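Local coordinates for protein clp gene regulator (ClgR) (Corynebacterium glutamicum, PDB 3F52) that probably acts as a dimeric DNA-binding transcription activator of the helix-turn-helix class, controlling clp protease genes in actinomycetes, at residues Lys66-Ser69 with Ser70-Ala74; Leu80-Val84 with Ala85-Ile89. All blocks are in the same frame, centred on the assembly; numbering follows the deposited sequence.

Contact 1 of 2, residues Lys66-Ser69 with Ser70-Ala74; sequences KEVS and SELLA
Ser69 is the N-cap of helix 70-80 in the helix-turn-helix domain, and Leu72, three residues on, supplies the backbone N-H that its side chain receives. Ser69 OG lies 3.0 Å from Leu72 N, with an N-H...O angle of 161°. The first torsion of Ser69, 74°, sets the hydroxyl oxygen between its own backbone N and carbonyl carbon, and from there it reaches over the open first turn. Serine suits the place because its short arm brings an acceptor to an amide of the first turn, whose usual partner, the carbonyl four residues back, lies before the helix and does not serve it. The backbone takes over one residue later: Leu73 N donates to Ser69 O at 3.0 Å, the first regular bond of the helix.

Val68 and Leu73, flanking this N-cap from one residue before it to four after, form the hydrophobic staple that accompanies it. Val68 CG2, anti to the backbone N, meets Leu72 CB at 3.7 Å and runs along CG and CD2 of that leucine, while Val68 CG1 approaches Leu73 CB at 4.0 Å. The valine crosses both leucine side chains at about a right angle. A beta-branched residue fits here, since CG2 lies over Leu72 and the backbone of Leu73 while CG1 meets the Leu73 side chain. Glu71, bent at its second torsion (87°), brings OE1 to 3.8 Å from Ser69 CB, but its carboxylate is paired with Arg26 of the second subunit. Ser70 N bonds to Glu67, and Ser70 OG to the backbone N of Arg26, both of the second subunit, so the helix start is also part of the dimer interface. Within the chain, Val68 and Leu72 pack on Tyr57 of helix 55-62, and Leu73 turns to Leu29 and Leu33 of helix 25-40.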
loop_
_atom_site.group_PDB
_atom_site.type_symbol
_atom_site.label_atom_id
_atom_site.label_comp_id
_atom_site.label_asym_id
_atom_site.label_seq_id
_atom_site.Cartn_x
_atom_site.Cartn_y
_atom_site.Cartn_z
ATOM N N LYS B 66 11.860 1.917 0.900
ATOM C CA LYS B 66 11.732 0.953 -0.194
ATOM C C LYS B 66 10.299 0.826 -0.641
ATOM O O LYS B 66 9.402 0.697 0.188
ATOM C CB LYS B 66 12.173 -0.442 0.259
ATOM C CG LYS B 66 13.609 -0.611 0.466
ATOM C CD LYS B 66 14.340 -0.824 -0.839
ATOM C CE LYS B 66 15.768 -1.250 -0.552
ATOM N NZ LYS B 66 16.653 -0.981 -1.710
ATOM N N GLU B 67 10.086 0.828 -1.949
ATOM C CA GLU B 67 8.798 0.440 -2.493
ATOM C C GLU B 67 8.807 -1.086 -2.700
ATOM O O GLU B 67 9.618 -1.588 -3.491
ATOM C CB GLU B 67 8.579 1.148 -3.827
ATOM C CG GLU B 67 8.239 2.639 -3.726
ATOM C CD GLU B 67 6.840 2.878 -3.154
ATOM O OE1 GLU B 67 5.849 2.202 -3.565
ATOM O OE2 GLU B 67 6.739 3.736 -2.267
ATOM N N VAL B 68 7.924 -1.794 -2.004
ATOM C CA VAL B 68 7.919 -3.274 -1.949
ATOM C C VAL B 68 6.896 -3.796 -2.949
ATOM O O VAL B 68 5.831 -3.199 -3.084
ATOM C CB VAL B 68 7.600 -3.780 -0.490
ATOM C CG1 VAL B 68 6.190 -3.407 -0.012
ATOM C CG2 VAL B 68 7.798 -5.290 -0.351
ATOM N N SER B 69 7.219 -4.872 -3.674
ATOM C CA SER B 69 6.220 -5.535 -4.528
ATOM C C SER B 69 5.120 -6.130 -3.643
ATOM O O SER B 69 5.322 -6.396 -2.440
ATOM C CB SER B 69 6.850 -6.627 -5.395
ATOM O OG SER B 69 7.169 -7.767 -4.605
ATOM N N SER B 70 3.942 -6.339 -4.219
ATOM C CA SER B 70 2.857 -6.985 -3.474
ATOM C C SER B 70 3.263 -8.386 -2.994
ATOM O O SER B 70 2.900 -8.780 -1.894
ATOM C CB SER B 70 1.586 -7.077 -4.320
ATOM O OG SER B 70 1.125 -5.765 -4.620
ATOM N N GLU B 71 4.016 -9.104 -3.829
ATOM C CA GLU B 71 4.399 -10.496 -3.550
ATOM C C GLU B 71 5.389 -10.529 -2.394
ATOM O O GLU B 71 5.266 -11.354 -1.504
ATOM C CB GLU B 71 4.991 -11.170 -4.796
ATOM C CG GLU B 71 3.981 -11.455 -5.905
ATOM C CD GLU B 71 3.793 -10.278 -6.871
ATOM O OE1 GLU B 71 4.313 -9.169 -6.605
ATOM O OE2 GLU B 71 3.130 -10.470 -7.913
ATOM N N LEU B 72 6.335 -9.591 -2.377
ATOM C CA LEU B 72 7.278 -9.551 -1.270
ATOM C C LEU B 72 6.611 -9.092 0.030
ATOM O O LEU B 72 6.871 -9.644 1.105
ATOM C CB LEU B 72 8.502 -8.713 -1.613
ATOM C CG LEU B 72 9.567 -8.674 -0.508
ATOM C CD1 LEU B 72 10.021 -10.090 -0.035
ATOM C CD2 LEU B 72 10.754 -7.904 -0.988
ATOM N N LEU B 73 5.704 -8.126 -0.060
ATOM C CA LEU B 73 4.947 -7.757 1.125
ATOM C C LEU B 73 4.186 -8.962 1.691
ATOM O O LEU B 73 4.133 -9.166 2.906
ATOM C CB LEU B 73 3.982 -6.597 0.828
ATOM C CG LEU B 73 3.073 -6.184 1.992
ATOM C CD1 LEU B 73 3.886 -5.691 3.214
ATOM C CD2 LEU B 73 2.109 -5.099 1.508
ATOM N N ALA B 74 3.572 -9.748 0.820
ATOM C CA ALA B 74 2.837 -10.907 1.286
ATOM C C ALA B 74 3.787 -11.871 2.020
ATOM O O ALA B 74 3.420 -12.460 3.041
ATOM C CB ALA B 74 2.153 -11.609 0.115
#

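Contact 2 of 2, residues Leu80-Val84 with Ala85-Ile89; sequences LGASV and ADVLI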
loop_
_atom_site.group_PDB
_atom_site.type_symbol
_atom_site.label_atom_id
_atom_site.label_comp_id
_atom_site.label_asym_id
_atom_site.label_seq_id
_atom_site.Cartn_x
_atom_site.Cartn_y
_atom_site.Cartn_z
ATOM N N LEU B 80 5.654 -12.950 9.480
ATOM C CA LEU B 80 5.154 -12.379 10.742
ATOM C C LEU B 80 3.884 -13.063 11.238
ATOM O O LEU B 80 3.445 -12.824 12.369
ATOM C CB LEU B 80 4.861 -10.880 10.573
ATOM C CG LEU B 80 6.025 -9.882 10.551
ATOM C CD1 LEU B 80 5.556 -8.542 9.999
ATOM C CD2 LEU B 80 6.646 -9.742 11.944
ATOM N N GLY B 81 3.272 -13.889 10.397
ATOM C CA GLY B 81 2.002 -14.528 10.751
ATOM C C GLY B 81 0.870 -13.518 10.772
ATOM O O GLY B 81 -0.121 -13.698 11.484
ATOM N N ALA B 82 1.022 -12.461 9.978
ATOM C CA ALA B 82 0.062 -11.367 9.906
ATOM C C ALA B 82 -0.606 -11.389 8.537
ATOM O O ALA B 82 0.014 -11.820 7.563
ATOM C CB ALA B 82 0.793 -10.032 10.118
ATOM N N SER B 83 -1.865 -10.957 8.442
ATOM C CA SER B 83 -2.435 -10.741 7.100
ATOM C C SER B 83 -1.979 -9.400 6.544
ATOM O O SER B 83 -1.689 -8.474 7.304
ATOM C CB SER B 83 -3.963 -10.834 7.083
ATOM O OG SER B 83 -4.551 -9.768 7.811
ATOM N N VAL B 84 -1.896 -9.296 5.216
ATOM C CA VAL B 84 -1.579 -8.006 4.586
ATOM C C VAL B 84 -2.702 -6.984 4.928
ATOM O O VAL B 84 -2.432 -5.811 5.149
ATOM C CB VAL B 84 -1.382 -8.149 3.053
ATOM C CG1 VAL B 84 -1.195 -6.783 2.399
ATOM C CG2 VAL B 84 -0.179 -9.086 2.752
ATOM N N ALA B 85 -3.948 -7.451 4.963
ATOM C CA ALA B 85 -5.095 -6.602 5.294
ATOM C C ALA B 85 -4.890 -5.918 6.646
ATOM O O ALA B 85 -5.117 -4.723 6.777
ATOM C CB ALA B 85 -6.405 -7.424 5.294
ATOM N N ASP B 86 -4.440 -6.673 7.646
ATOM C CA ASP B 86 -4.248 -6.113 8.985
ATOM C C ASP B 86 -3.070 -5.128 9.021
ATOM O O ASP B 86 -3.135 -4.086 9.674
ATOM C CB ASP B 86 -4.058 -7.219 10.040
ATOM C CG ASP B 86 -5.352 -7.986 10.352
ATOM O OD1 ASP B 86 -6.482 -7.525 10.005
ATOM O OD2 ASP B 86 -5.222 -9.080 10.974
ATOM N N VAL B 87 -1.986 -5.456 8.318
ATOM C CA VAL B 87 -0.851 -4.539 8.202
ATOM C C VAL B 87 -1.277 -3.256 7.485
ATOM O O VAL B 87 -0.922 -2.163 7.908
ATOM C CB VAL B 87 0.354 -5.231 7.508
ATOM C CG1 VAL B 87 1.480 -4.241 7.227
ATOM C CG2 VAL B 87 0.840 -6.376 8.418
ATOM N N LEU B 88 -2.057 -3.395 6.421
ATOM C CA LEU B 88 -2.537 -2.223 5.666
ATOM C C LEU B 88 -3.471 -1.302 6.486
ATOM O O LEU B 88 -3.350 -0.071 6.447
ATOM C CB LEU B 88 -3.223 -2.666 4.377
ATOM C CG LEU B 88 -3.583 -1.581 3.357
ATOM C CD1 LEU B 88 -2.321 -0.831 2.901
ATOM C CD2 LEU B 88 -4.276 -2.226 2.145
ATOM N N ILE B 89 -4.395 -1.883 7.236
ATOM C CA ILE B 89 -5.244 -1.057 8.053
ATOM C C ILE B 89 -4.418 -0.358 9.164
ATOM O O ILE B 89 -4.653 0.808 9.473
ATOM C CB ILE B 89 -6.495 -1.828 8.576
ATOM C CG1 ILE B 89 -7.600 -0.846 8.982
ATOM C CG2 ILE B 89 -6.132 -2.759 9.693
ATOM C CD1 ILE B 89 -8.287 -0.237 7.765
HETATM O O HOH W 1 -3.012 -10.473 11.068
#
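Ser83 and Asp86 face each other across the first turn of helix 84-92, the serine hydroxyl lying close to the aspartate's carboxylate carbon, with Ser83 OG 3.2 Å from Asp86 CG. The hydroxyl oxygen accepts from Asp86 N at 3.1 Å (N-H...O 152°). Asp86 CG is anti to its own carbonyl carbon (chi1 -72°), which turns the carboxylate back toward the start of the helix. There Asp86 OD2 accepts a hydrogen bond from a water 2.6 Å away, and that water accepts from Ser83 N, an indirect link between the acid and the backbone amide. An acid suits this place, as its negative charge probably interacts favourably with the helix dipole.

On the inner side Ala82 CB meets Val87 CG2 at 4.0 Å, both residues also touching Phe36 of helix 25-40; they hold the hydrophobic staple positions, here with a small alanine. Ser83 O receives Val87 N at 3.2 Å and, weakly, Asp86 N, while Val84 O receives Leu88 N at 2.8 Å. Before the turn, Gly81 ends the preceding helix with positive phi in a Schellman motif. Staple, serine N-cap and water-bridged acid together make a water-mediated variant of the capping box.

How the contacts relate
Contact 1 and contact 2 come in series along the chain, their centres about 13 Å apart. Contact 1 starts helix 70-80; contact 2 leads out of that helix's end and into helix 84-92, so the two mark successive helix starts within one helix-turn-helix domain. They meet directly: Leu73 CD2 packs on Val84 CG1 at 3.8 Å, and Val84 CG2 lies equally near Ala74 CA. Thus the first turns of two consecutive helices share one apolar interface. Helix 25-40 also touches both contacts. Each reaches the second subunit as well, linking the packing of these helices within the chain to assembly of the dimer.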